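Local coordinates for protein oxidase/hydroxylase (Streptomyces hygroscopicus subsp. hygroscopicus, PDB 4XCB) that probably acts as a metal- and 2-oxoglutarate-dependent dioxygenase, binding 2-oxoglutarate and hygromycin B beside a metal ion, at residues F65-A69 with T223-Y227; C136-L142 with D199-E205. Residues are numbered along the deposited sequence.

Both contacts involve the six-stranded sheet of the double-stranded beta helix. Interaction 1 sets helix 63-69 against the outward side chains of strand 220-229. Interaction 2 pairs strands 139-144 and 200-204 of the same sheet. Their centres are about 11 Å apart. Strands 139-144 and 220-229 are neighbours, probably hydrogen-bonded through Y227 N to V139 O and F225 O to A141 N, both 2.8 Å. Interaction 2 reaches the active site: K140 NZ lies 2.9 Å from HY0 O32 and 3.1 Å from AKG O1. In interaction 1 the T223 side chain is about 10 Å from 2-oxoglutarate, and that of F225 about 10 Å from hygromycin B.

Interaction 1: F65-A69 with T223-Y227; sequences FARLA and TAFGY
Segment 65-69 is helical and lies on helix 63-69, with phi/psi near -60/-40 over A66 to L68. A69 N donates to F65 O at 3.0 Å. Segment 223-227 is extended, with phi/psi near -125/135. The two axes approach to 10.0 Å and cross at -49°, with the N-to-C directions broadly alike. The CA atoms of A69 and F225 are 6.5 Å apart. The CA atoms of F65 and T223 are 9.0 Å apart.

T223, F225 and Y227 alternate along the strand, and all three point their CA-to-CB bonds toward the helix. The apolar contacts centre on F225 (chi1 -60°, m; chi2 -85°). L68 CD2 is 3.6 Å from F225 CE2. L68 takes chi1 t and chi2 p, which brings its end nearer the strand. A69 CB is 3.7 Å from F225 CD1, and A69 CA lies over one face of the F225 ring. F65 CD1 is 4.3 Å from F225 CZ. F65 (chi1 m) also places F65 CE1 4.0 Å from T223 CG2.

This is helix-on-sheet packing on the outside of the double-stranded beta helix. Helices 29-40 and 72-82 help to close the same layer: F65 and L68 touch the first, F225 and Y227 the second.

T223 takes chi1 p. T223 OG1 is 4.1 Å from L68 CD2 and is buried without a polar partner. One polar contact spans the segments. Y227 OH donates to A69 O at 2.7 Å. Y227 takes chi1 m and chi2 89°, and A69 O sits at the ring edge, near its plane.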
loop_
_atom_site.group_PDB
_atom_site.type_symbol
_atom_site.label_atom_id
_atom_site.label_comp_id
_atom_site.label_asym_id
_atom_site.label_seq_id
_atom_site.Cartn_x
_atom_site.Cartn_y
_atom_site.Cartn_z
ATOM N N PHE A 65 -27.044 -28.148 1.600
ATOM C CA PHE A 65 -25.868 -27.326 1.787
ATOM C C PHE A 65 -25.342 -26.773 0.471
ATOM O O PHE A 65 -24.695 -25.725 0.467
ATOM C CB PHE A 65 -24.811 -28.106 2.553
ATOM C CG PHE A 65 -25.179 -28.303 3.991
ATOM C CD1 PHE A 65 -25.360 -27.199 4.816
ATOM C CD2 PHE A 65 -25.384 -29.568 4.520
ATOM C CE1 PHE A 65 -25.725 -27.358 6.135
ATOM C CE2 PHE A 65 -25.744 -29.729 5.853
ATOM C CZ PHE A 65 -25.921 -28.627 6.652
ATOM N N ALA A 66 -25.659 -27.434 -0.638
ATOM C CA ALA A 66 -25.420 -26.828 -1.945
ATOM C C ALA A 66 -26.187 -25.514 -2.069
ATOM O O ALA A 66 -25.663 -24.524 -2.578
ATOM C CB ALA A 66 -25.815 -27.781 -3.074
ATOM N N ARG A 67 -27.430 -25.504 -1.588
ATOM C CA ARG A 67 -28.258 -24.306 -1.663
ATOM C C ARG A 67 -27.796 -23.257 -0.663
ATOM O O ARG A 67 -27.802 -22.059 -0.966
ATOM C CB ARG A 67 -29.732 -24.650 -1.438
ATOM C CG ARG A 67 -30.332 -25.426 -2.620
ATOM C CD ARG A 67 -31.841 -25.524 -2.533
ATOM N NE ARG A 67 -32.249 -26.442 -1.483
ATOM C CZ ARG A 67 -32.383 -27.753 -1.663
ATOM N NH1 ARG A 67 -32.149 -28.290 -2.856
ATOM N NH2 ARG A 67 -32.753 -28.523 -0.653
ATOM N N LEU A 68 -27.386 -23.708 0.515
ATOM C CA LEU A 68 -26.873 -22.788 1.530
ATOM C C LEU A 68 -25.657 -22.040 0.983
ATOM O O LEU A 68 -25.546 -20.828 1.158
ATOM C CB LEU A 68 -26.522 -23.530 2.824
ATOM C CG LEU A 68 -25.959 -22.664 3.941
ATOM C CD1 LEU A 68 -26.889 -21.488 4.175
ATOM C CD2 LEU A 68 -25.807 -23.478 5.208
ATOM N N ALA A 69 -24.759 -22.760 0.317
ATOM C CA ALA A 69 -23.555 -22.150 -0.262
ATOM C C ALA A 69 -23.854 -21.031 -1.259
ATOM O O ALA A 69 -23.040 -20.123 -1.442
ATOM C CB ALA A 69 -22.698 -23.220 -0.931
ATOM N N THR A 223 -20.965 -24.666 10.045
ATOM C CA THR A 223 -20.607 -24.948 8.662
ATOM C C THR A 223 -19.893 -23.740 8.074
ATOM O O THR A 223 -20.266 -22.602 8.341
ATOM C CB THR A 223 -21.848 -25.290 7.823
ATOM O OG1 THR A 223 -22.772 -24.197 7.891
ATOM C CG2 THR A 223 -22.522 -26.549 8.371
ATOM N N ALA A 224 -18.846 -23.989 7.303
ATOM C CA ALA A 224 -18.005 -22.918 6.778
ATOM C C ALA A 224 -17.986 -22.966 5.265
ATOM O O ALA A 224 -17.808 -24.036 4.672
ATOM C CB ALA A 224 -16.594 -23.041 7.306
ATOM N N PHE A 225 -18.140 -21.803 4.641
ATOM C CA PHE A 225 -18.092 -21.737 3.182
ATOM C C PHE A 225 -17.057 -20.719 2.766
ATOM O O PHE A 225 -17.069 -19.591 3.261
ATOM C CB PHE A 225 -19.472 -21.397 2.618
ATOM C CG PHE A 225 -20.524 -22.409 2.969
ATOM C CD1 PHE A 225 -20.688 -23.544 2.197
ATOM C CD2 PHE A 225 -21.336 -22.232 4.069
ATOM C CE1 PHE A 225 -21.651 -24.490 2.521
ATOM C CE2 PHE A 225 -22.301 -23.177 4.413
ATOM C CZ PHE A 225 -22.456 -24.310 3.628
ATOM N N GLY A 226 -16.165 -21.120 1.860
ATOM C CA GLY A 226 -15.019 -20.306 1.498
ATOM C C GLY A 226 -15.193 -19.831 0.078
ATOM O O GLY A 226 -15.563 -20.612 -0.796
ATOM N N TYR A 227 -14.954 -18.541 -0.132
ATOM C CA TYR A 227 -15.167 -17.911 -1.426
ATOM C C TYR A 227 -13.951 -17.131 -1.846
ATOM O O TYR A 227 -13.246 -16.560 -1.009
ATOM C CB TYR A 227 -16.373 -16.964 -1.398
ATOM C CG TYR A 227 -17.667 -17.581 -0.928
ATOM C CD1 TYR A 227 -18.000 -17.576 0.418
ATOM C CD2 TYR A 227 -18.551 -18.172 -1.826
ATOM C CE1 TYR A 227 -19.185 -18.133 0.862
ATOM C CE2 TYR A 227 -19.742 -18.727 -1.392
ATOM C CZ TYR A 227 -20.049 -18.713 -0.051
ATOM O OH TYR A 227 -21.233 -19.265 0.398
#

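Interaction 2: C136-L142 with D199-E205; sequences CPYVKAL and DVLLLNE. With HY0 (hygromycin b variant), chain G; AKG (2-oxoglutaric acid), chain F.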
loop_
_atom_site.group_PDB
_atom_site.type_symbol
_atom_site.label_atom_id
_atom_site.label_comp_id
_atom_site.label_asym_id
_atom_site.label_seq_id
_atom_site.Cartn_x
_atom_site.Cartn_y
_atom_site.Cartn_z
ATOM N N CYS A 136 -10.792 -8.523 -0.855
ATOM C CA CYS A 136 -10.180 -9.617 -0.100
ATOM C C CYS A 136 -10.332 -10.901 -0.879
ATOM O O CYS A 136 -11.447 -11.307 -1.179
ATOM C CB CYS A 136 -10.821 -9.780 1.278
ATOM S SG CYS A 136 -10.894 -8.248 2.222
ATOM N N PRO A 137 -9.214 -11.551 -1.208
ATOM C CA PRO A 137 -9.352 -12.680 -2.133
ATOM C C PRO A 137 -9.841 -13.986 -1.492
ATOM O O PRO A 137 -10.262 -14.868 -2.242
ATOM C CB PRO A 137 -7.937 -12.840 -2.688
ATOM C CG PRO A 137 -7.062 -12.357 -1.599
ATOM C CD PRO A 137 -7.804 -11.232 -0.924
ATOM N N TYR A 138 -9.784 -14.141 -0.174
ATOM C CA TYR A 138 -10.224 -15.394 0.415
ATOM C C TYR A 138 -11.009 -15.065 1.657
ATOM O O TYR A 138 -10.430 -14.610 2.642
ATOM C CB TYR A 138 -9.035 -16.304 0.752
ATOM C CG TYR A 138 -9.365 -17.779 0.816
ATOM C CD1 TYR A 138 -8.681 -18.690 0.028
ATOM C CD2 TYR A 138 -10.369 -18.255 1.640
ATOM C CE1 TYR A 138 -8.978 -20.037 0.069
ATOM C CE2 TYR A 138 -10.671 -19.601 1.697
ATOM C CZ TYR A 138 -9.975 -20.488 0.911
ATOM O OH TYR A 138 -10.264 -21.843 0.942
ATOM N N VAL A 139 -12.324 -15.249 1.597
ATOM C CA VAL A 139 -13.172 -15.010 2.755
ATOM C C VAL A 139 -14.047 -16.229 3.037
ATOM O O VAL A 139 -14.345 -17.054 2.139
ATOM C CB VAL A 139 -14.050 -13.757 2.570
ATOM C CG1 VAL A 139 -13.165 -12.517 2.303
ATOM C CG2 VAL A 139 -15.016 -13.960 1.443
ATOM N N LYS A 140 -14.435 -16.362 4.299
ATOM C CA LYS A 140 -15.292 -17.437 4.739
ATOM C C LYS A 140 -16.550 -16.902 5.357
ATOM O O LYS A 140 -16.526 -15.894 6.066
ATOM C CB LYS A 140 -14.583 -18.325 5.752
ATOM C CG LYS A 140 -13.632 -19.303 5.164
ATOM C CD LYS A 140 -13.205 -20.289 6.228
ATOM C CE LYS A 140 -12.101 -21.172 5.708
ATOM N NZ LYS A 140 -11.412 -21.872 6.837
ATOM N N ALA A 141 -17.652 -17.589 5.106
ATOM C CA ALA A 141 -18.857 -17.385 5.887
ATOM C C ALA A 141 -19.000 -18.568 6.823
ATOM O O ALA A 141 -19.199 -19.700 6.386
ATOM C CB ALA A 141 -20.082 -17.246 4.990
ATOM N N LEU A 142 -18.868 -18.308 8.115
ATOM C CA LEU A 142 -19.102 -19.320 9.124
ATOM C C LEU A 142 -20.538 -19.207 9.613
ATOM O O LEU A 142 -20.932 -18.189 10.185
ATOM C CB LEU A 142 -18.134 -19.163 10.306
ATOM C CG LEU A 142 -16.639 -19.042 10.027
ATOM C CD1 LEU A 142 -15.883 -18.787 11.309
ATOM C CD2 LEU A 142 -16.111 -20.293 9.402
ATOM N N ASP A 199 -26.285 -17.150 13.625
ATOM C CA ASP A 199 -25.396 -16.045 13.282
ATOM C C ASP A 199 -24.420 -16.448 12.185
ATOM O O ASP A 199 -24.053 -17.619 12.068
ATOM C CB ASP A 199 -24.574 -15.585 14.489
ATOM C CG ASP A 199 -25.405 -14.949 15.587
ATOM O OD1 ASP A 199 -26.600 -14.642 15.372
ATOM O OD2 ASP A 199 -24.823 -14.723 16.677
ATOM N N VAL A 200 -23.971 -15.462 11.418
ATOM C CA VAL A 200 -22.920 -15.656 10.419
ATOM C C VAL A 200 -21.690 -14.843 10.836
ATOM O O VAL A 200 -21.811 -13.660 11.131
ATOM C CB VAL A 200 -23.384 -15.208 9.033
ATOM C CG1 VAL A 200 -22.230 -15.243 8.043
ATOM C CG2 VAL A 200 -24.530 -16.105 8.537
ATOM N N LEU A 201 -20.521 -15.478 10.858
ATOM C CA LEU A 201 -19.271 -14.738 10.994
ATOM C C LEU A 201 -18.611 -14.704 9.606
ATOM O O LEU A 201 -18.220 -15.740 9.058
ATOM C CB LEU A 201 -18.362 -15.372 12.067
ATOM C CG LEU A 201 -17.185 -14.574 12.655
ATOM C CD1 LEU A 201 -16.704 -15.234 13.938
ATOM C CD2 LEU A 201 -16.014 -14.465 11.652
ATOM N N LEU A 202 -18.536 -13.498 9.046
ATOM C CA LEU A 202 -17.870 -13.239 7.770
ATOM C C LEU A 202 -16.407 -12.945 8.087
ATOM O O LEU A 202 -16.127 -12.032 8.853
ATOM C CB LEU A 202 -18.520 -12.052 7.064
ATOM C CG LEU A 202 -18.088 -11.675 5.648
ATOM C CD1 LEU A 202 -18.635 -12.687 4.664
ATOM C CD2 LEU A 202 -18.592 -10.292 5.289
ATOM N N LEU A 203 -15.484 -13.691 7.479
ATOM C CA LEU A 203 -14.093 -13.696 7.938
ATOM C C LEU A 203 -13.094 -13.472 6.803
ATOM O O LEU A 203 -13.085 -14.204 5.823
ATOM C CB LEU A 203 -13.796 -15.029 8.624
ATOM C CG LEU A 203 -12.377 -15.317 9.105
ATOM C CD1 LEU A 203 -11.979 -14.297 10.163
ATOM C CD2 LEU A 203 -12.312 -16.724 9.679
ATOM N N ASN A 204 -12.256 -12.456 6.947
ATOM C CA ASN A 204 -11.068 -12.278 6.107
ATOM C C ASN A 204 -10.021 -13.299 6.523
ATOM O O ASN A 204 -9.539 -13.251 7.654
ATOM C CB ASN A 204 -10.522 -10.852 6.279
ATOM C CG ASN A 204 -9.390 -10.524 5.305
ATOM O OD1 ASN A 204 -8.739 -11.413 4.774
ATOM N ND2 ASN A 204 -9.148 -9.228 5.086
ATOM N N GLU A 205 -9.643 -14.215 5.643
ATOM C CA GLU A 205 -8.751 -15.293 6.066
ATOM C C GLU A 205 -7.337 -14.789 6.359
ATOM O O GLU A 205 -6.502 -15.530 6.873
ATOM C CB GLU A 205 -8.736 -16.416 5.024
ATOM C CG GLU A 205 -9.954 -17.347 5.171
ATOM C CD GLU A 205 -9.932 -18.134 6.474
ATOM O OE1 GLU A 205 -8.935 -18.837 6.739
ATOM O OE2 GLU A 205 -10.913 -18.046 7.240
HETATM C C1 HY0 G . -1.843 -26.333 7.563
HETATM C C2 HY0 G . -0.514 -26.968 7.907
HETATM C C3 HY0 G . -0.602 -28.475 7.722
HETATM C C4 HY0 G . -1.704 -29.055 8.608
HETATM C C5 HY0 G . -3.044 -28.355 8.367
HETATM C C6 HY0 G . -2.939 -26.864 8.455
HETATM N N7 HY0 G . 0.471 -26.437 7.044
HETATM O O8 HY0 G . -1.724 -24.947 7.784
HETATM N N9 HY0 G . -1.837 -30.442 8.320
HETATM C C10 HY0 G . -0.786 -31.168 9.025
HETATM O O11 HY0 G . -3.949 -28.791 9.359
HETATM C C12 HY0 G . -5.843 -24.538 8.232
HETATM C C13 HY0 G . -4.719 -25.303 8.877
HETATM O O14 HY0 G . -5.078 -25.924 10.087
HETATM C C15 HY0 G . -5.514 -24.972 11.017
HETATM C C16 HY0 G . -6.882 -24.541 10.589
HETATM C C17 HY0 G . -6.729 -23.845 9.175
HETATM O O18 HY0 G . -4.208 -26.308 8.006
HETATM C C19 HY0 G . -5.564 -25.622 12.398
HETATM O O20 HY0 G . -4.222 -25.837 12.841
HETATM O O21 HY0 G . -7.727 -25.625 10.488
HETATM O O22 HY0 G . -7.970 -23.747 8.613
HETATM C C23 HY0 G . -7.875 -24.363 7.314
HETATM C C24 HY0 G . -9.172 -25.028 6.995
HETATM C C25 HY0 G . -9.225 -25.395 5.520
HETATM C C26 HY0 G . -8.919 -24.196 4.645
HETATM C C27 HY0 G . -7.580 -23.667 5.030
HETATM O O28 HY0 G . -7.616 -23.326 6.397
HETATM O O29 HY0 G . -6.740 -25.330 7.356
HETATM O O30 HY0 G . -9.331 -26.244 7.733
HETATM O O31 HY0 G . -10.494 -25.942 5.241
HETATM O O32 HY0 G . -9.906 -23.171 4.787
HETATM C C33 HY0 G . -7.240 -22.400 4.224
HETATM C C34 HY0 G . -5.749 -22.183 4.227
HETATM O O35 HY0 G . -5.090 -23.088 3.366
HETATM N N36 HY0 G . -7.840 -21.287 4.860
HETATM C C1 AKG F . -11.651 -22.700 10.501
HETATM O O1 AKG F . -10.640 -22.387 9.796
HETATM O O2 AKG F . -12.346 -23.722 10.218
HETATM C C2 AKG F . -12.030 -21.845 11.679
HETATM O O5 AKG F . -11.409 -20.810 11.843
HETATM C C3 AKG F . -13.120 -22.304 12.634
HETATM C C4 AKG F . -13.741 -21.181 13.431
HETATM C C5 AKG F . -14.604 -21.756 14.544
HETATM O O3 AKG F . -15.322 -20.988 15.243
HETATM O O4 AKG F . -14.595 -22.999 14.758
HETATM O O HOH W 1 -8.285 -12.499 2.086
HETATM O O HOH W 2 -9.071 -20.579 8.502
HETATM O O HOH W 3 -11.701 -19.898 9.114
#
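Four antiparallel pairs join the two strands: V139 with N204, K140 with L203, A141 with L202, and L142 with L201. K140-L203 and L142-L201 are the hydrogen-bonded pairs. K140 N donates to L203 O at 3.0 Å, and L203 N to K140 O at 2.8 Å. L142 N donates to L201 O and L201 N to L142 O, both at 2.8 Å. Beyond the V139-N204 pair, E205 N donates to Y138 O at 3.1 Å. The other edge of strand 139-144 is satisfied by strand 220-229: V139 bonds to Y227 and A141 to F225.

K140 NZ hydrogen-bonds HY0 O32 (2.9 Å) and Y92 OH, and K140 NZ is 3.2 Å from water 2 and 3.0 Å from water 3. These four exceed its three protons, so not all can be full bonds at once. The waters reach E205 OE1 (2.5 Å from water 2) and E205 OE2 (2.8 Å from water 3). The direct K140 NZ to E205 OE2 salt bridge is long, 3.9 Å. E205 binds Fe(2+) in a crystal structure of this protein; here H105 and H209 are at the nickel site. Y138 OH bonds E90 OE1. Water 1 accepts from Y138 N at 3.2 Å, and N204 OD1, 2.9 Å from water 1, also bonds A206 N. D199 OD2 bonds R196 N and D199 OD1 bonds G25 N.

L142 CD1 comes within 3.8 Å of AKG C4, on the K140 face. On the opposite face, V139 and L202 pack on helix 72-82, and L202 and N204 meet F15 of helix 9-18. Strand 20-23 flanks strand 200-204 on its other edge, where V200 bonds I23.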